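Local coordinates for protein 2-nitropropane dioxygenase (Streptomyces ansochromogenes, PDB 3BW2) that probably detoxifies alkyl nitronates such as propionate 3-nitronate, using a bound flavin mononucleotide and molecular oxygen to denitrify them oxidatively, at residues P17-V22 and F39-Y44; E83-Q88 and Y289-Y294. All coordinates share one frame; numbering follows the deposited sequence.

Contact 1: residues P17-V22 and F39-Y44; sequences PMAGGV and FLAAGY. With FMN (flavin mononucleotide), chain B.
P17 and A19, in the loop that follows the first strand of a flavin-binding TIM barrel, back onto F39 and A41 of the second strand, so that the loop is layered between strand 38-41 and the isoalloxazine of FMN. P17 and F39 point the same way, side by side. CD of P17 lies over the face of the phenyl ring, a CH-pi contact 4.2 Å from CD to the ring centroid, while CB of P17 meets CD2 of F39 at 3.8 Å. The CG corner of the pyrrolidine is turned to the cofactor, CG of P17 being 3.7 Å from C2 of FMN. An alanine here would strip CD from the F39 face and CG from the flavin C2, and would probably open a gap between ring and cofactor. A small residue suits A41, whose CB lies 3.5 Å from N of A19. That same amide N donates to N5 of FMN at 3.3 Å (152° at the hydrogen), with a weak second bond to O4. M18 points away from the strand; its CG, anti to the carbonyl carbon (chi1 -62°), packs with CB against the flavin, CB being 3.6 Å from C6 of FMN. CB of A19 lies 3.7 Å from O of G43 and 4.0 Å from CD2 of Y44. Around the contact, L40 packs on helix 47-60, M18 touches F240 of helix 238-241, F39 reaches V125 and S127 of strand 125-129, and the backbone of L40 and A42 bonds to N68 of strand 65-70.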
ATOM      1  N   PRO A  17      -9.962   9.095 -15.000  1.00 17.69           N
ATOM      2  CA  PRO A  17     -10.891  10.215 -15.128  1.00 16.91           C
ATOM      3  C   PRO A  17     -10.682  11.024 -13.850  1.00 17.43           C
ATOM      4  O   PRO A  17     -10.559  10.444 -12.771  1.00 16.73           O
ATOM      5  CB  PRO A  17     -12.255   9.533 -15.147  1.00 17.08           C
ATOM      6  CG  PRO A  17     -12.021   8.310 -14.284  1.00 18.61           C
ATOM      7  CD  PRO A  17     -10.685   7.826 -14.802  1.00 18.65           C
ATOM      8  N   MET A  18     -10.614  12.342 -13.967  1.00 15.53           N
ATOM      9  CA  MET A  18     -10.416  13.185 -12.798  1.00 16.18           C
ATOM     10  C   MET A  18     -11.383  14.356 -12.852  1.00 16.42           C
ATOM     11  O   MET A  18     -11.276  15.225 -13.714  1.00 17.10           O
ATOM     12  CB  MET A  18      -8.959  13.661 -12.741  1.00 15.19           C
ATOM     13  CG  MET A  18      -7.975  12.501 -12.598  1.00 15.42           C
ATOM     14  SD  MET A  18      -6.230  12.970 -12.455  1.00 17.76           S
ATOM     15  CE  MET A  18      -5.740  12.984 -14.205  1.00 14.32           C
ATOM     16  N   ALA A  19     -12.339  14.359 -11.930  1.00 17.90           N
ATOM     17  CA  ALA A  19     -13.357  15.402 -11.875  1.00 19.65           C
ATOM     18  C   ALA A  19     -12.788  16.717 -11.378  1.00 21.46           C
ATOM     19  O   ALA A  19     -11.595  16.824 -11.100  1.00 22.29           O
ATOM     20  CB  ALA A  19     -14.509  14.958 -10.980  1.00 18.35           C
ATOM     21  N   GLY A  20     -13.650  17.723 -11.277  1.00 22.17           N
ATOM     22  CA  GLY A  20     -13.203  19.020 -10.808  1.00 23.79           C
ATOM     23  C   GLY A  20     -12.485  19.827 -11.871  1.00 22.47           C
ATOM     24  O   GLY A  20     -11.694  20.715 -11.553  1.00 23.82           O
ATOM     25  N   GLY A  21     -12.745  19.507 -13.135  1.00 21.10           N
ATOM     26  CA  GLY A  21     -12.125  20.237 -14.227  1.00 20.46           C
ATOM     27  C   GLY A  21     -10.707  19.822 -14.567  1.00 20.90           C
ATOM     28  O   GLY A  21     -10.014  20.524 -15.302  1.00 21.53           O
ATOM     29  N   VAL A  22     -10.265  18.688 -14.042  1.00 19.24           N
ATOM     30  CA  VAL A  22      -8.913  18.224 -14.320  1.00 20.36           C
ATOM     31  C   VAL A  22      -8.793  17.547 -15.685  1.00 21.86           C
ATOM     32  O   VAL A  22      -8.024  17.987 -16.542  1.00 19.74           O
ATOM     33  CB  VAL A  22      -8.428  17.250 -13.224  1.00 20.08           C
ATOM     34  CG1 VAL A  22      -7.090  16.631 -13.618  1.00 20.21           C
ATOM     35  CG2 VAL A  22      -8.297  17.998 -11.900  1.00 18.74           C
ATOM     36  N   PHE A  39      -9.670   9.642 -20.742  1.00 16.23           N
ATOM     37  CA  PHE A  39     -10.923   9.565 -20.000  1.00 15.97           C
ATOM     38  C   PHE A  39     -11.525  10.926 -19.681  1.00 17.05           C
ATOM     39  O   PHE A  39     -10.807  11.893 -19.404  1.00 17.23           O
ATOM     40  CB  PHE A  39     -10.708   8.835 -18.670  1.00 15.45           C
ATOM     41  CG  PHE A  39     -11.391   7.502 -18.586  1.00 16.91           C
ATOM     42  CD1 PHE A  39     -10.684   6.328 -18.812  1.00 17.12           C
ATOM     43  CD2 PHE A  39     -12.742   7.418 -18.276  1.00 17.27           C
ATOM     44  CE1 PHE A  39     -11.311   5.086 -18.730  1.00 17.79           C
ATOM     45  CE2 PHE A  39     -13.378   6.181 -18.191  1.00 16.85           C
ATOM     46  CZ  PHE A  39     -12.658   5.015 -18.419  1.00 17.46           C
ATOM     47  N   LEU A  40     -12.851  10.986 -19.717  1.00 15.76           N
ATOM     48  CA  LEU A  40     -13.579  12.197 -19.367  1.00 16.71           C
ATOM     49  C   LEU A  40     -14.222  11.882 -18.021  1.00 17.33           C
ATOM     50  O   LEU A  40     -14.554  10.726 -17.739  1.00 17.31           O
ATOM     51  CB  LEU A  40     -14.675  12.505 -20.395  1.00 18.49           C
ATOM     52  CG  LEU A  40     -14.257  13.029 -21.768  1.00 19.14           C
ATOM     53  CD1 LEU A  40     -15.500  13.206 -22.640  1.00 20.12           C
ATOM     54  CD2 LEU A  40     -13.523  14.356 -21.611  1.00 18.66           C
ATOM     55  N   ALA A  41     -14.388  12.901 -17.189  1.00 17.86           N
ATOM     56  CA  ALA A  41     -14.995  12.719 -15.878  1.00 18.37           C
ATOM     57  C   ALA A  41     -16.366  13.377 -15.878  1.00 19.17           C
ATOM     58  O   ALA A  41     -16.469  14.583 -16.079  1.00 20.13           O
ATOM     59  CB  ALA A  41     -14.114  13.350 -14.802  1.00 15.70           C
ATOM     60  N   ALA A  42     -17.416  12.591 -15.658  1.00 20.01           N
ATOM     61  CA  ALA A  42     -18.768  13.146 -15.631  1.00 19.80           C
ATOM     62  C   ALA A  42     -19.174  13.501 -14.196  1.00 19.90           C
ATOM     63  O   ALA A  42     -20.237  14.080 -13.958  1.00 18.45           O
ATOM     64  CB  ALA A  42     -19.757  12.146 -16.241  1.00 18.98           C
ATOM     65  N   GLY A  43     -18.314  13.146 -13.243  1.00 20.54           N
ATOM     66  CA  GLY A  43     -18.591  13.429 -11.846  1.00 19.76           C
ATOM     67  C   GLY A  43     -18.811  14.905 -11.567  1.00 20.17           C
ATOM     68  O   GLY A  43     -18.006  15.750 -11.954  1.00 18.74           O
ATOM     69  N   TYR A  44     -19.920  15.201 -10.896  1.00 18.88           N
ATOM     70  CA  TYR A  44     -20.307  16.561 -10.531  1.00 20.66           C
ATOM     71  C   TYR A  44     -20.797  17.437 -11.686  1.00 20.38           C
ATOM     72  O   TYR A  44     -21.159  18.591 -11.467  1.00 20.67           O
ATOM     73  CB  TYR A  44     -19.160  17.263  -9.786  1.00 21.45           C
ATOM     74  CG  TYR A  44     -18.657  16.476  -8.591  1.00 21.78           C
ATOM     75  CD1 TYR A  44     -19.547  15.978  -7.637  1.00 22.95           C
ATOM     76  CD2 TYR A  44     -17.301  16.210  -8.425  1.00 22.87           C
ATOM     77  CE1 TYR A  44     -19.100  15.232  -6.553  1.00 23.02           C
ATOM     78  CE2 TYR A  44     -16.836  15.460  -7.336  1.00 23.49           C
ATOM     79  CZ  TYR A  44     -17.744  14.974  -6.406  1.00 24.54           C
ATOM     80  OH  TYR A  44     -17.303  14.228  -5.332  1.00 26.08           O
TER
HETATM   81  N1  FMN B 370     -11.692   8.256 -10.163  1.00 17.88           N
HETATM   82  C2  FMN B 370     -12.984   8.182 -10.711  1.00 19.62           C
HETATM   83  O2  FMN B 370     -13.479   7.089 -10.973  1.00 18.13           O
HETATM   84  N3  FMN B 370     -13.708   9.334 -10.971  1.00 18.73           N
HETATM   85  C4  FMN B 370     -13.211  10.603 -10.718  1.00 20.36           C
HETATM   86  O4  FMN B 370     -13.898  11.609 -10.975  1.00 18.98           O
HETATM   87  C4A FMN B 370     -11.900  10.702 -10.177  1.00 20.06           C
HETATM   88  N5  FMN B 370     -11.327  11.946  -9.923  1.00 20.55           N
HETATM   89  C5A FMN B 370     -10.029  12.069  -9.421  1.00 18.64           C
HETATM   90  C6  FMN B 370      -9.481  13.359  -9.202  1.00 18.27           C
HETATM   91  C7  FMN B 370      -8.149  13.552  -8.694  1.00 18.33           C
HETATM   92  C7M FMN B 370      -7.456  14.817  -9.252  1.00 16.34           C
HETATM   93  C8  FMN B 370      -7.399  12.340  -8.464  1.00 17.52           C
HETATM   94  C8M FMN B 370      -5.880  12.262  -8.613  1.00 14.91           C
HETATM   95  C9  FMN B 370      -7.945  11.031  -8.656  1.00 17.29           C
HETATM   96  C9A FMN B 370      -9.267  10.890  -9.143  1.00 18.30           C
HETATM   97  N10 FMN B 370      -9.848   9.614  -9.374  1.00 19.13           N
HETATM   98  C10 FMN B 370     -11.152   9.508  -9.901  1.00 18.69           C
HETATM   99  C1' FMN B 370      -9.137   8.338  -8.914  1.00 15.89           C
HETATM  100  C2' FMN B 370      -8.445   7.718 -10.154  1.00 14.30           C
HETATM  101  O2' FMN B 370      -9.401   6.955 -10.874  1.00 14.05           O
HETATM  102  C3' FMN B 370      -7.285   6.736  -9.770  1.00 14.69           C
HETATM  103  O3' FMN B 370      -7.866   5.735  -8.933  1.00 15.38           O
HETATM  104  C4' FMN B 370      -6.121   7.391  -9.009  1.00 13.56           C
HETATM  105  O4' FMN B 370      -5.777   8.595  -9.694  1.00 13.23           O
HETATM  106  C5' FMN B 370      -4.888   6.439  -8.961  1.00 13.81           C
HETATM  107  O5' FMN B 370      -3.766   7.034  -8.250  1.00 11.87           O
HETATM  108  P   FMN B 370      -2.593   7.991  -8.868  1.00 17.32           P
HETATM  109  O1P FMN B 370      -2.714   7.203 -10.129  1.00 17.59           O
HETATM  110  O2P FMN B 370      -1.865   7.487  -7.636  1.00 15.43           O
HETATM  111  O3P FMN B 370      -3.598   9.111  -8.675  1.00 16.02           O

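Contact 2: residues E83-Q88 and Y289-Y294; sequences EVYAHQ and YAPAAY
Y85 and P291 make the dense half of this contact. CD of P291 sits 3.5 Å above the plane of the phenol ring, offset toward its rim and nearest CG of Y85, and the line from ring centroid to CD leans 23° from the ring normal. Further along the ring CA of A290 adds a second CH-pi contact, 3.7 Å from CE1 of Y85, and CB of A290 lies 3.8 Å from the Y85 OH. A proline suits the place because its CD, next to the ring nitrogen, is a somewhat polarised C-H group, and a tyrosine offers a broad aromatic face to receive it. CB of Y85 points toward the loop, and CG stands anti to the backbone N (chi1 -165°). The phenol oxygen is hydrogen-bonded to the carbonyl O of A269, and the buried ring also touches F282, H286, V297 and L300. The fold element at work is an excursion from the TIM barrel: helix 81-88, inserted between the third and fourth barrel strands, packs on the connection between helices 281-286 and 296-311, far beyond the last barrel strand in sequence. One helical turn after Y85, Q88 faces the same loop but packs far less closely. Its side chain, extended beyond CG, crosses that of Y289 at about a right angle, with OE1 of Q88 3.9 Å from CB of Y289. One water bridges the two segments, donating to OE1 of Q88 at 2.6 Å and to the carbonyl O of Y289 at 2.7 Å, while the tyrosine ring turns away from the helix at the protein surface.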
ATOM      1  N   GLU A  83     -24.332  18.676  10.691  1.00 30.91           N
ATOM      2  CA  GLU A  83     -24.612  19.948  11.346  1.00 31.27           C
ATOM      3  C   GLU A  83     -23.408  20.389  12.177  1.00 29.14           C
ATOM      4  O   GLU A  83     -23.020  21.556  12.158  1.00 27.69           O
ATOM      5  CB  GLU A  83     -25.837  19.798  12.250  1.00 35.08           C
ATOM      6  CG  GLU A  83     -26.349  21.097  12.835  1.00 39.50           C
ATOM      7  CD  GLU A  83     -27.487  20.877  13.816  1.00 42.17           C
ATOM      8  OE1 GLU A  83     -28.475  20.206  13.445  1.00 43.05           O
ATOM      9  OE2 GLU A  83     -27.395  21.379  14.956  1.00 44.92           O
ATOM     10  N   VAL A  84     -22.825  19.444  12.908  1.00 27.60           N
ATOM     11  CA  VAL A  84     -21.665  19.721  13.744  1.00 27.11           C
ATOM     12  C   VAL A  84     -20.445  20.119  12.918  1.00 26.57           C
ATOM     13  O   VAL A  84     -19.710  21.036  13.285  1.00 26.80           O
ATOM     14  CB  VAL A  84     -21.300  18.497  14.612  1.00 25.92           C
ATOM     15  CG1 VAL A  84     -19.967  18.725  15.318  1.00 27.66           C
ATOM     16  CG2 VAL A  84     -22.388  18.257  15.637  1.00 27.89           C
ATOM     17  N   TYR A  85     -20.228  19.428  11.803  1.00 25.77           N
ATOM     18  CA  TYR A  85     -19.090  19.727  10.945  1.00 24.41           C
ATOM     19  C   TYR A  85     -19.267  21.104  10.321  1.00 24.69           C
ATOM     20  O   TYR A  85     -18.317  21.886  10.245  1.00 24.16           O
ATOM     21  CB  TYR A  85     -18.956  18.665   9.850  1.00 23.14           C
ATOM     22  CG  TYR A  85     -17.620  18.683   9.143  1.00 22.39           C
ATOM     23  CD1 TYR A  85     -16.429  18.634   9.868  1.00 23.07           C
ATOM     24  CD2 TYR A  85     -17.544  18.722   7.750  1.00 22.12           C
ATOM     25  CE1 TYR A  85     -15.193  18.620   9.227  1.00 22.77           C
ATOM     26  CE2 TYR A  85     -16.313  18.708   7.095  1.00 23.48           C
ATOM     27  CZ  TYR A  85     -15.142  18.656   7.841  1.00 22.59           C
ATOM     28  OH  TYR A  85     -13.923  18.622   7.205  1.00 20.95           O
ATOM     29  N   ALA A  86     -20.486  21.398   9.881  1.00 23.84           N
ATOM     30  CA  ALA A  86     -20.788  22.692   9.279  1.00 26.16           C
ATOM     31  C   ALA A  86     -20.417  23.788  10.270  1.00 27.16           C
ATOM     32  O   ALA A  86     -19.791  24.790   9.915  1.00 27.95           O
ATOM     33  CB  ALA A  86     -22.266  22.776   8.939  1.00 25.06           C
ATOM     34  N   HIS A  87     -20.813  23.586  11.521  1.00 27.73           N
ATOM     35  CA  HIS A  87     -20.524  24.537  12.584  1.00 29.37           C
ATOM     36  C   HIS A  87     -19.017  24.758  12.695  1.00 29.17           C
ATOM     37  O   HIS A  87     -18.545  25.894  12.766  1.00 28.74           O
ATOM     38  CB  HIS A  87     -21.071  24.003  13.911  1.00 30.23           C
ATOM     39  CG  HIS A  87     -20.731  24.854  15.095  1.00 33.46           C
ATOM     40  ND1 HIS A  87     -21.174  26.152  15.232  1.00 34.20           N
ATOM     41  CD2 HIS A  87     -20.000  24.587  16.203  1.00 34.29           C
ATOM     42  CE1 HIS A  87     -20.732  26.647  16.375  1.00 34.91           C
ATOM     43  NE2 HIS A  87     -20.016  25.718  16.984  1.00 36.55           N
ATOM     44  N   GLN A  88     -18.265  23.662  12.696  1.00 28.79           N
ATOM     45  CA  GLN A  88     -16.814  23.724  12.808  1.00 29.50           C
ATOM     46  C   GLN A  88     -16.159  24.411  11.613  1.00 28.30           C
ATOM     47  O   GLN A  88     -14.992  24.794  11.678  1.00 28.70           O
ATOM     48  CB  GLN A  88     -16.247  22.312  12.971  1.00 30.17           C
ATOM     49  CG  GLN A  88     -16.852  21.554  14.144  1.00 33.56           C
ATOM     50  CD  GLN A  88     -16.396  20.111  14.208  1.00 35.90           C
ATOM     51  OE1 GLN A  88     -16.406  19.401  13.201  1.00 37.38           O
ATOM     52  NE2 GLN A  88     -16.004  19.664  15.397  1.00 34.63           N
ATOM     53  N   TYR A 289     -11.951  15.393  12.446  1.00 31.56           N
ATOM     54  CA  TYR A 289     -13.348  15.460  12.855  1.00 32.03           C
ATOM     55  C   TYR A 289     -14.364  15.296  11.733  1.00 31.23           C
ATOM     56  O   TYR A 289     -15.571  15.319  11.982  1.00 31.07           O
ATOM     57  CB  TYR A 289     -13.570  16.791  13.577  1.00 36.23           C
ATOM     58  CG  TYR A 289     -12.437  17.109  14.529  1.00 40.02           C
ATOM     59  CD1 TYR A 289     -12.285  16.400  15.722  1.00 41.86           C
ATOM     60  CD2 TYR A 289     -11.463  18.053  14.196  1.00 41.15           C
ATOM     61  CE1 TYR A 289     -11.188  16.617  16.557  1.00 42.35           C
ATOM     62  CE2 TYR A 289     -10.359  18.278  15.024  1.00 41.32           C
ATOM     63  CZ  TYR A 289     -10.229  17.554  16.201  1.00 42.95           C
ATOM     64  OH  TYR A 289      -9.128  17.740  17.008  1.00 43.90           O
ATOM     65  N   ALA A 290     -13.880  15.128  10.507  1.00 28.60           N
ATOM     66  CA  ALA A 290     -14.760  14.976   9.352  1.00 26.74           C
ATOM     67  C   ALA A 290     -15.609  13.712   9.443  1.00 27.07           C
ATOM     68  O   ALA A 290     -15.085  12.608   9.611  1.00 26.65           O
ATOM     69  CB  ALA A 290     -13.942  14.956   8.076  1.00 27.14           C
ATOM     70  N   PRO A 291     -16.938  13.861   9.330  1.00 26.14           N
ATOM     71  CA  PRO A 291     -17.867  12.732   9.399  1.00 26.74           C
ATOM     72  C   PRO A 291     -18.043  12.020   8.060  1.00 26.69           C
ATOM     73  O   PRO A 291     -17.747  12.578   7.004  1.00 24.74           O
ATOM     74  CB  PRO A 291     -19.160  13.392   9.858  1.00 27.03           C
ATOM     75  CG  PRO A 291     -19.116  14.699   9.106  1.00 25.71           C
ATOM     76  CD  PRO A 291     -17.672  15.142   9.284  1.00 25.89           C
ATOM     77  N   ALA A 292     -18.524  10.783   8.115  1.00 27.07           N
ATOM     78  CA  ALA A 292     -18.771  10.006   6.910  1.00 26.89           C
ATOM     79  C   ALA A 292     -20.130  10.460   6.394  1.00 25.58           C
ATOM     80  O   ALA A 292     -21.164   9.942   6.808  1.00 25.85           O
ATOM     81  CB  ALA A 292     -18.792   8.519   7.236  1.00 26.88           C
ATOM     82  N   ALA A 293     -20.126  11.446   5.505  1.00 24.98           N
ATOM     83  CA  ALA A 293     -21.369  11.976   4.953  1.00 24.68           C
ATOM     84  C   ALA A 293     -21.137  12.535   3.556  1.00 23.59           C
ATOM     85  O   ALA A 293     -20.918  13.732   3.387  1.00 23.48           O
ATOM     86  CB  ALA A 293     -21.920  13.070   5.871  1.00 23.90           C
ATOM     87  N   TYR A 294     -21.198  11.656   2.561  1.00 23.78           N
ATOM     88  CA  TYR A 294     -20.987  12.027   1.167  1.00 23.46           C
ATOM     89  C   TYR A 294     -22.295  11.899   0.385  1.00 24.42           C
ATOM     90  O   TYR A 294     -23.063  10.968   0.607  1.00 27.20           O
ATOM     91  CB  TYR A 294     -19.933  11.104   0.548  1.00 20.90           C
ATOM     92  CG  TYR A 294     -19.676  11.369  -0.912  1.00 18.71           C
ATOM     93  CD1 TYR A 294     -18.750  12.327  -1.312  1.00 19.76           C
ATOM     94  CD2 TYR A 294     -20.383  10.681  -1.898  1.00 19.58           C
ATOM     95  CE1 TYR A 294     -18.533  12.599  -2.661  1.00 19.08           C
ATOM     96  CE2 TYR A 294     -20.174  10.943  -3.250  1.00 18.92           C
ATOM     97  CZ  TYR A 294     -19.248  11.901  -3.623  1.00 18.44           C
ATOM     98  OH  TYR A 294     -19.030  12.165  -4.957  1.00 21.58           O
TER
HETATM   99  O   HOH W   1     -17.287  16.908  13.370  1.00 26.05           O

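The two contacts have their centres about 25 Å apart, yet the last residues of their second segments meet: OH of Y44 lies 2.7 Å from OH of Y294, a probable hydrogen bond. This joins the loop after barrel strand 38-41 to the loop at 289-294, whose upstream end packs on helix 81-88. Contact 1 belongs to the flavin pocket, where N68, Q172, G177, G216, G237 and T238 give FMN further hydrogen bonds, whereas contact 2 lies away from it at the surface. OH of Y44 is still 7.1 Å from O4 of FMN, so the tyrosine pair passes near the pocket without touching the cofactor there. Y44 also stacks on H298 of helix 296-311, the helix that follows the 289-294 loop.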